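PDB 2G0B: FeeM from Uncultured bacterium, which makes long-chain N-acyl amino acids such as N-acyl tyrosine, probably by transferring the acyl group from an acyl carrier protein to the amino acid. Local coordinates for residues 40-52 / 63-75. Numbering follows the deposited sequence.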
ATOM      1  N   PHE A  40       7.400  -9.422  -5.954  1.00 40.51           N
ATOM      2  CA  PHE A  40       6.195  -8.628  -5.740  1.00 40.44           C
ATOM      3  C   PHE A  40       5.095  -9.029  -6.711  1.00 40.45           C
ATOM      4  O   PHE A  40       3.934  -9.124  -6.330  1.00 40.48           O
ATOM      5  CB  PHE A  40       6.498  -7.142  -5.886  1.00 40.45           C
ATOM      6  CG  PHE A  40       6.984  -6.493  -4.625  1.00 40.39           C
ATOM      7  CD1 PHE A  40       8.243  -5.909  -4.574  1.00 40.16           C
ATOM      8  CD2 PHE A  40       6.171  -6.433  -3.495  1.00 40.42           C
ATOM      9  CE1 PHE A  40       8.690  -5.286  -3.415  1.00 40.23           C
ATOM     10  CE2 PHE A  40       6.619  -5.821  -2.330  1.00 40.23           C
ATOM     11  CZ  PHE A  40       7.880  -5.246  -2.291  1.00 40.25           C
ATOM     12  N   ALA A  41       5.475  -9.271  -7.965  1.00 40.37           N
ATOM     13  CA  ALA A  41       4.539  -9.728  -8.981  1.00 40.30           C
ATOM     14  C   ALA A  41       3.984 -11.115  -8.636  1.00 40.34           C
ATOM     15  O   ALA A  41       2.803 -11.376  -8.837  1.00 40.26           O
ATOM     16  CB  ALA A  41       5.208  -9.737 -10.347  1.00 40.35           C
ATOM     17  N   THR A  42       4.848 -11.982  -8.091  1.00 40.48           N
ATOM     18  CA  THR A  42       4.462 -13.331  -7.650  1.00 40.50           C
ATOM     19  C   THR A  42       3.359 -13.282  -6.610  1.00 40.52           C
ATOM     20  O   THR A  42       2.313 -13.932  -6.767  1.00 40.66           O
ATOM     21  CB  THR A  42       5.669 -14.083  -7.072  1.00 40.40           C
ATOM     22  OG1 THR A  42       6.670 -14.222  -8.081  1.00 40.57           O
ATOM     23  CG2 THR A  42       5.294 -15.529  -6.749  1.00 40.45           C
ATOM     24  N   PHE A  43       3.592 -12.496  -5.558  1.00 40.38           N
ATOM     25  CA  PHE A  43       2.634 -12.328  -4.484  1.00 40.21           C
ATOM     26  C   PHE A  43       1.294 -11.888  -5.032  1.00 40.22           C
ATOM     27  O   PHE A  43       0.263 -12.438  -4.651  1.00 40.29           O
ATOM     28  CB  PHE A  43       3.135 -11.298  -3.493  1.00 40.12           C
ATOM     29  CG  PHE A  43       3.869 -11.878  -2.327  1.00 40.21           C
ATOM     30  CD1 PHE A  43       5.243 -11.690  -2.191  1.00 40.24           C
ATOM     31  CD2 PHE A  43       3.189 -12.574  -1.328  1.00 40.50           C
ATOM     32  CE1 PHE A  43       5.933 -12.207  -1.088  1.00 40.27           C
ATOM     33  CE2 PHE A  43       3.878 -13.103  -0.215  1.00 40.20           C
ATOM     34  CZ  PHE A  43       5.245 -12.914  -0.100  1.00 40.10           C
ATOM     35  N   LEU A  44       1.331 -10.951  -5.989  1.00 40.27           N
ATOM     36  CA  LEU A  44       0.119 -10.309  -6.535  1.00 40.26           C
ATOM     37  C   LEU A  44      -0.784 -11.220  -7.369  1.00 40.23           C
ATOM     38  O   LEU A  44      -1.992 -11.053  -7.365  1.00 40.25           O
ATOM     39  CB  LEU A  44       0.467  -9.028  -7.311  1.00 40.26           C
ATOM     40  CG  LEU A  44       0.949  -7.826  -6.482  1.00 40.03           C
ATOM     41  CD1 LEU A  44       0.753  -6.520  -7.222  1.00 39.78           C
ATOM     42  CD2 LEU A  44       0.277  -7.787  -5.129  1.00 39.93           C
ATOM     43  N   GLU A  45      -0.198 -12.194  -8.059  1.00 40.29           N
ATOM     44  CA  GLU A  45      -0.999 -13.181  -8.788  1.00 40.31           C
ATOM     45  C   GLU A  45      -1.337 -14.389  -7.906  1.00 40.31           C
ATOM     46  O   GLU A  45      -1.905 -15.379  -8.382  1.00 40.30           O
ATOM     47  CB  GLU A  45      -0.314 -13.616 -10.090  1.00 40.33           C
ATOM     48  CG  GLU A  45       1.177 -13.880  -9.967  1.00 40.58           C
ATOM     49  CD  GLU A  45       1.760 -14.541 -11.204  1.00 40.91           C
ATOM     50  OE1 GLU A  45       2.141 -15.728 -11.114  1.00 40.89           O
ATOM     51  OE2 GLU A  45       1.844 -13.876 -12.264  1.00 41.03           O
ATOM     52  N   GLY A  46      -0.988 -14.293  -6.620  1.00 40.28           N
ATOM     53  CA  GLY A  46      -1.338 -15.302  -5.636  1.00 40.29           C
ATOM     54  C   GLY A  46      -2.751 -15.118  -5.098  1.00 40.33           C
ATOM     55  O   GLY A  46      -3.375 -14.068  -5.328  1.00 40.41           O
ATOM     56  N   PRO A  47      -3.251 -16.126  -4.372  1.00 40.34           N
ATOM     57  CA  PRO A  47      -4.636 -16.134  -3.874  1.00 40.38           C
ATOM     58  C   PRO A  47      -4.928 -15.021  -2.875  1.00 40.47           C
ATOM     59  O   PRO A  47      -5.977 -14.383  -2.957  1.00 40.63           O
ATOM     60  CB  PRO A  47      -4.744 -17.490  -3.172  1.00 40.33           C
ATOM     61  CG  PRO A  47      -3.629 -18.295  -3.725  1.00 40.36           C
ATOM     62  CD  PRO A  47      -2.516 -17.339  -3.963  1.00 40.35           C
ATOM     63  N   SER A  48      -3.982 -14.754  -1.985  1.00 40.47           N
ATOM     64  CA  SER A  48      -4.205 -13.847  -0.869  1.00 40.52           C
ATOM     65  C   SER A  48      -3.965 -12.362  -1.193  1.00 40.51           C
ATOM     66  O   SER A  48      -3.898 -11.533  -0.285  1.00 40.55           O
ATOM     67  CB  SER A  48      -3.323 -14.260   0.296  1.00 40.62           C
ATOM     68  OG  SER A  48      -1.955 -14.164  -0.071  1.00 40.95           O
ATOM     69  N   ALA A  49      -3.847 -12.027  -2.475  1.00 40.42           N
ATOM     70  CA  ALA A  49      -3.586 -10.646  -2.869  1.00 40.29           C
ATOM     71  C   ALA A  49      -4.774 -10.004  -3.598  1.00 40.32           C
ATOM     72  O   ALA A  49      -5.632 -10.702  -4.136  1.00 40.47           O
ATOM     73  CB  ALA A  49      -2.334 -10.563  -3.703  1.00 40.16           C
ATOM     74  N   THR A  50      -4.820  -8.670  -3.582  1.00 40.23           N
ATOM     75  CA  THR A  50      -5.882  -7.905  -4.232  1.00 40.21           C
ATOM     76  C   THR A  50      -5.320  -6.582  -4.722  1.00 40.10           C
ATOM     77  O   THR A  50      -4.721  -5.857  -3.960  1.00 40.15           O
ATOM     78  CB  THR A  50      -7.049  -7.651  -3.237  1.00 40.23           C
ATOM     79  OG1 THR A  50      -7.705  -8.886  -2.940  1.00 40.44           O
ATOM     80  CG2 THR A  50      -8.151  -6.831  -3.886  1.00 40.18           C
ATOM     81  N   THR A  51      -5.512  -6.277  -6.003  1.00 40.06           N
ATOM     82  CA  THR A  51      -5.006  -5.032  -6.580  1.00 40.00           C
ATOM     83  C   THR A  51      -6.135  -4.033  -6.861  1.00 40.07           C
ATOM     84  O   THR A  51      -7.154  -4.377  -7.465  1.00 40.10           O
ATOM     85  CB  THR A  51      -4.212  -5.312  -7.878  1.00 40.00           C
ATOM     86  OG1 THR A  51      -3.117  -6.191  -7.603  1.00 40.04           O
ATOM     87  CG2 THR A  51      -3.534  -4.042  -8.385  1.00 39.93           C
ATOM     88  N   PHE A  52      -5.945  -2.799  -6.410  1.00 40.05           N
ATOM     89  CA  PHE A  52      -6.869  -1.716  -6.699  1.00 40.09           C
ATOM     90  C   PHE A  52      -6.244  -0.792  -7.739  1.00 40.15           C
ATOM     91  O   PHE A  52      -5.022  -0.786  -7.919  1.00 40.32           O
ATOM     92  CB  PHE A  52      -7.194  -0.932  -5.429  1.00 40.03           C
ATOM     93  CG  PHE A  52      -7.785  -1.764  -4.341  1.00 40.03           C
ATOM     94  CD1 PHE A  52      -9.122  -2.132  -4.376  1.00 40.40           C
ATOM     95  CD2 PHE A  52      -7.010  -2.183  -3.278  1.00 40.10           C
ATOM     96  CE1 PHE A  52      -9.674  -2.911  -3.361  1.00 40.41           C
ATOM     97  CE2 PHE A  52      -7.553  -2.962  -2.266  1.00 40.32           C
ATOM     98  CZ  PHE A  52      -8.887  -3.328  -2.309  1.00 40.30           C
ATOM     99  N   THR A  63      -2.195   2.873  -8.585  1.00 40.08           N
ATOM    100  CA  THR A  63      -2.523   1.530  -8.133  1.00 40.00           C
ATOM    101  C   THR A  63      -2.041   1.269  -6.719  1.00 39.98           C
ATOM    102  O   THR A  63      -1.091   1.892  -6.254  1.00 40.05           O
ATOM    103  CB  THR A  63      -1.954   0.477  -9.107  1.00 40.00           C
ATOM    104  OG1 THR A  63      -2.102  -0.824  -8.540  1.00 40.66           O
ATOM    105  CG2 THR A  63      -0.445   0.618  -9.264  1.00 39.81           C
ATOM    106  N   ILE A  64      -2.736   0.372  -6.028  1.00 40.00           N
ATOM    107  CA  ILE A  64      -2.335  -0.089  -4.697  1.00 40.00           C
ATOM    108  C   ILE A  64      -2.820  -1.518  -4.499  1.00 39.97           C
ATOM    109  O   ILE A  64      -3.893  -1.882  -4.961  1.00 40.03           O
ATOM    110  CB  ILE A  64      -2.873   0.876  -3.560  1.00 39.93           C
ATOM    111  CG1 ILE A  64      -2.098   0.674  -2.260  1.00 39.83           C
ATOM    112  CG2 ILE A  64      -4.376   0.703  -3.328  1.00 40.03           C
ATOM    113  CD1 ILE A  64      -2.160   1.860  -1.317  1.00 39.64           C
ATOM    114  N   SER A  65      -2.004  -2.344  -3.869  1.00 40.06           N
ATOM    115  CA  SER A  65      -2.408  -3.713  -3.579  1.00 40.16           C
ATOM    116  C   SER A  65      -2.343  -4.034  -2.091  1.00 40.16           C
ATOM    117  O   SER A  65      -1.752  -3.299  -1.308  1.00 40.19           O
ATOM    118  CB  SER A  65      -1.570  -4.716  -4.374  1.00 40.20           C
ATOM    119  OG  SER A  65      -1.565  -4.416  -5.755  1.00 40.35           O
ATOM    120  N   ILE A  66      -2.971  -5.134  -1.714  1.00 40.24           N
ATOM    121  CA  ILE A  66      -2.944  -5.610  -0.342  1.00 40.39           C
ATOM    122  C   ILE A  66      -2.752  -7.131  -0.337  1.00 40.41           C
ATOM    123  O   ILE A  66      -3.430  -7.842  -1.073  1.00 40.51           O
ATOM    124  CB  ILE A  66      -4.243  -5.181   0.416  1.00 40.43           C
ATOM    125  CG1 ILE A  66      -4.416  -5.976   1.707  1.00 40.73           C
ATOM    126  CG2 ILE A  66      -5.476  -5.318  -0.462  1.00 40.31           C
ATOM    127  CD1 ILE A  66      -5.054  -5.173   2.820  1.00 41.17           C
ATOM    128  N   ILE A  67      -1.782  -7.612   0.443  1.00 40.31           N
ATOM    129  CA  ILE A  67      -1.509  -9.046   0.536  1.00 40.32           C
ATOM    130  C   ILE A  67      -1.882  -9.585   1.908  1.00 40.37           C
ATOM    131  O   ILE A  67      -1.397  -9.099   2.923  1.00 40.52           O
ATOM    132  CB  ILE A  67      -0.031  -9.331   0.244  1.00 40.37           C
ATOM    133  CG1 ILE A  67       0.415  -8.576  -1.011  1.00 40.48           C
ATOM    134  CG2 ILE A  67       0.217 -10.850   0.109  1.00 40.07           C
ATOM    135  CD1 ILE A  67       1.888  -8.671  -1.283  1.00 40.51           C
ATOM    136  N   ASN A  68      -2.744 -10.592   1.935  1.00 40.34           N
ATOM    137  CA  ASN A  68      -3.178 -11.183   3.190  1.00 40.33           C
ATOM    138  C   ASN A  68      -2.200 -12.222   3.706  1.00 40.40           C
ATOM    139  O   ASN A  68      -1.638 -12.998   2.928  1.00 40.42           O
ATOM    140  CB  ASN A  68      -4.567 -11.789   3.043  1.00 40.28           C
ATOM    141  CG  ASN A  68      -5.652 -10.812   3.380  1.00 40.37           C
ATOM    142  OD1 ASN A  68      -6.514 -10.513   2.553  1.00 40.63           O
ATOM    143  ND2 ASN A  68      -5.613 -10.285   4.595  1.00 40.46           N
ATOM    144  N   ASP A  69      -1.985 -12.223   5.021  1.00 40.43           N
ATOM    145  CA  ASP A  69      -1.087 -13.178   5.654  1.00 40.53           C
ATOM    146  C   ASP A  69      -1.568 -14.617   5.442  1.00 40.55           C
ATOM    147  O   ASP A  69      -2.544 -15.056   6.045  1.00 40.64           O
ATOM    148  CB  ASP A  69      -0.943 -12.874   7.146  1.00 40.52           C
ATOM    149  CG  ASP A  69       0.332 -13.446   7.745  1.00 40.71           C
ATOM    150  OD1 ASP A  69       1.143 -14.062   7.002  1.00 40.60           O
ATOM    151  OD2 ASP A  69       0.614 -13.326   8.960  1.00 40.89           O
ATOM    152  N   GLY A  70      -0.893 -15.322   4.544  1.00 40.58           N
ATOM    153  CA  GLY A  70      -1.217 -16.705   4.251  1.00 40.54           C
ATOM    154  C   GLY A  70      -0.010 -17.570   4.484  1.00 40.51           C
ATOM    155  O   GLY A  70       0.884 -17.197   5.249  1.00 40.51           O
ATOM    156  N   ALA A  71       0.038 -18.713   3.798  1.00 40.57           N
ATOM    157  CA  ALA A  71       1.150 -19.665   3.929  1.00 40.57           C
ATOM    158  C   ALA A  71       2.423 -19.174   3.227  1.00 40.57           C
ATOM    159  O   ALA A  71       3.506 -19.732   3.430  1.00 40.57           O
ATOM    160  CB  ALA A  71       0.742 -21.042   3.405  1.00 40.53           C
ATOM    161  N   GLN A  72       2.283 -18.126   2.411  1.00 40.54           N
ATOM    162  CA  GLN A  72       3.424 -17.507   1.733  1.00 40.49           C
ATOM    163  C   GLN A  72       3.976 -16.283   2.476  1.00 40.43           C
ATOM    164  O   GLN A  72       4.927 -15.651   2.016  1.00 40.42           O
ATOM    165  CB  GLN A  72       3.065 -17.137   0.284  1.00 40.48           C
ATOM    166  CG  GLN A  72       2.794 -18.338  -0.636  1.00 40.65           C
ATOM    167  CD  GLN A  72       3.859 -19.438  -0.528  1.00 40.83           C
ATOM    168  OE1 GLN A  72       5.056 -19.150  -0.416  1.00 41.02           O
ATOM    169  NE2 GLN A  72       3.422 -20.690  -0.578  1.00 40.67           N
ATOM    170  N   GLY A  73       3.372 -15.958   3.621  1.00 40.37           N
ATOM    171  CA  GLY A  73       3.829 -14.858   4.456  1.00 40.36           C
ATOM    172  C   GLY A  73       3.535 -13.491   3.871  1.00 40.43           C
ATOM    173  O   GLY A  73       2.558 -13.313   3.133  1.00 40.54           O
ATOM    174  N   LEU A  74       4.375 -12.518   4.222  1.00 40.36           N
ATOM    175  CA  LEU A  74       4.288 -11.162   3.678  1.00 40.30           C
ATOM    176  C   LEU A  74       5.669 -10.758   3.136  1.00 40.40           C
ATOM    177  O   LEU A  74       6.684 -11.277   3.610  1.00 40.52           O
ATOM    178  CB  LEU A  74       3.837 -10.188   4.772  1.00 40.25           C
ATOM    179  CG  LEU A  74       2.476 -10.445   5.444  1.00 40.23           C
ATOM    180  CD1 LEU A  74       2.219  -9.441   6.535  1.00 40.12           C
ATOM    181  CD2 LEU A  74       1.346 -10.422   4.442  1.00 40.21           C
ATOM    182  N   PRO A  75       5.724  -9.881   2.117  1.00 40.37           N
ATOM    183  CA  PRO A  75       7.016  -9.376   1.606  1.00 40.32           C
ATOM    184  C   PRO A  75       7.876  -8.755   2.697  1.00 40.39           C
ATOM    185  O   PRO A  75       9.098  -8.823   2.603  1.00 40.53           O
ATOM    186  CB  PRO A  75       6.603  -8.315   0.604  1.00 40.23           C
ATOM    187  CG  PRO A  75       5.301  -8.746   0.142  1.00 40.36           C
ATOM    188  CD  PRO A  75       4.596  -9.382   1.316  1.00 40.36           C
TER
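Thr-50 and Ile-66 form a hydrogen-bonded antiparallel pair in the hairpin of strands 49-56 and 59-68, part of the mixed sheet of an acetyltransferase-like (GNAT-type) fold. Both of its bonds lie in the carbonyl plane: Thr-50 N reaches Ile-66 O at 3.0 Å, and Ile-66 N returns to Thr-50 O. At the end of strand 59-68, Asn-68 N donates almost straight (173°) to Ser-48 O at 2.7 Å, one residue before strand 49-56 begins, while Ser-48 OG, placed between its own N and carbonyl carbon (chi1 62°), adds a weak bond to Asn-68 O. The side-chain oxygen, Asn-68 OD1, is hydrogen-bonded to Tyr-130 OH on helix 121-133.

On the face carrying Ala-49 and Ile-67, helix 38-44 covers the hairpin. The Phe-43 ring receives Pro-75 CD over one face, 3.9 Å from its centroid, a CH-pi contact, and Ile-67 CD1 packs against Phe-43 CB. Leu-44 CD1 lies beside Ser-65 OG, which is hydrogen-bonded to Thr-51 OG1 at 3.0 Å, with either hydroxyl able to donate. On the other face Ile-66 CG2 meets Phe-52 CE2, and Ile-64 touches the bound N-dodecanoyl-L-tyrosine. Phe-52 N donates to Ile-64 O, and Phe-52 O accepts twice: Ile-64 N approaches from 48° out of the carbonyl plane, whereas Thr-63 OG1, at 3.0 Å, lies nearly in line with the Phe-52 C=O bond.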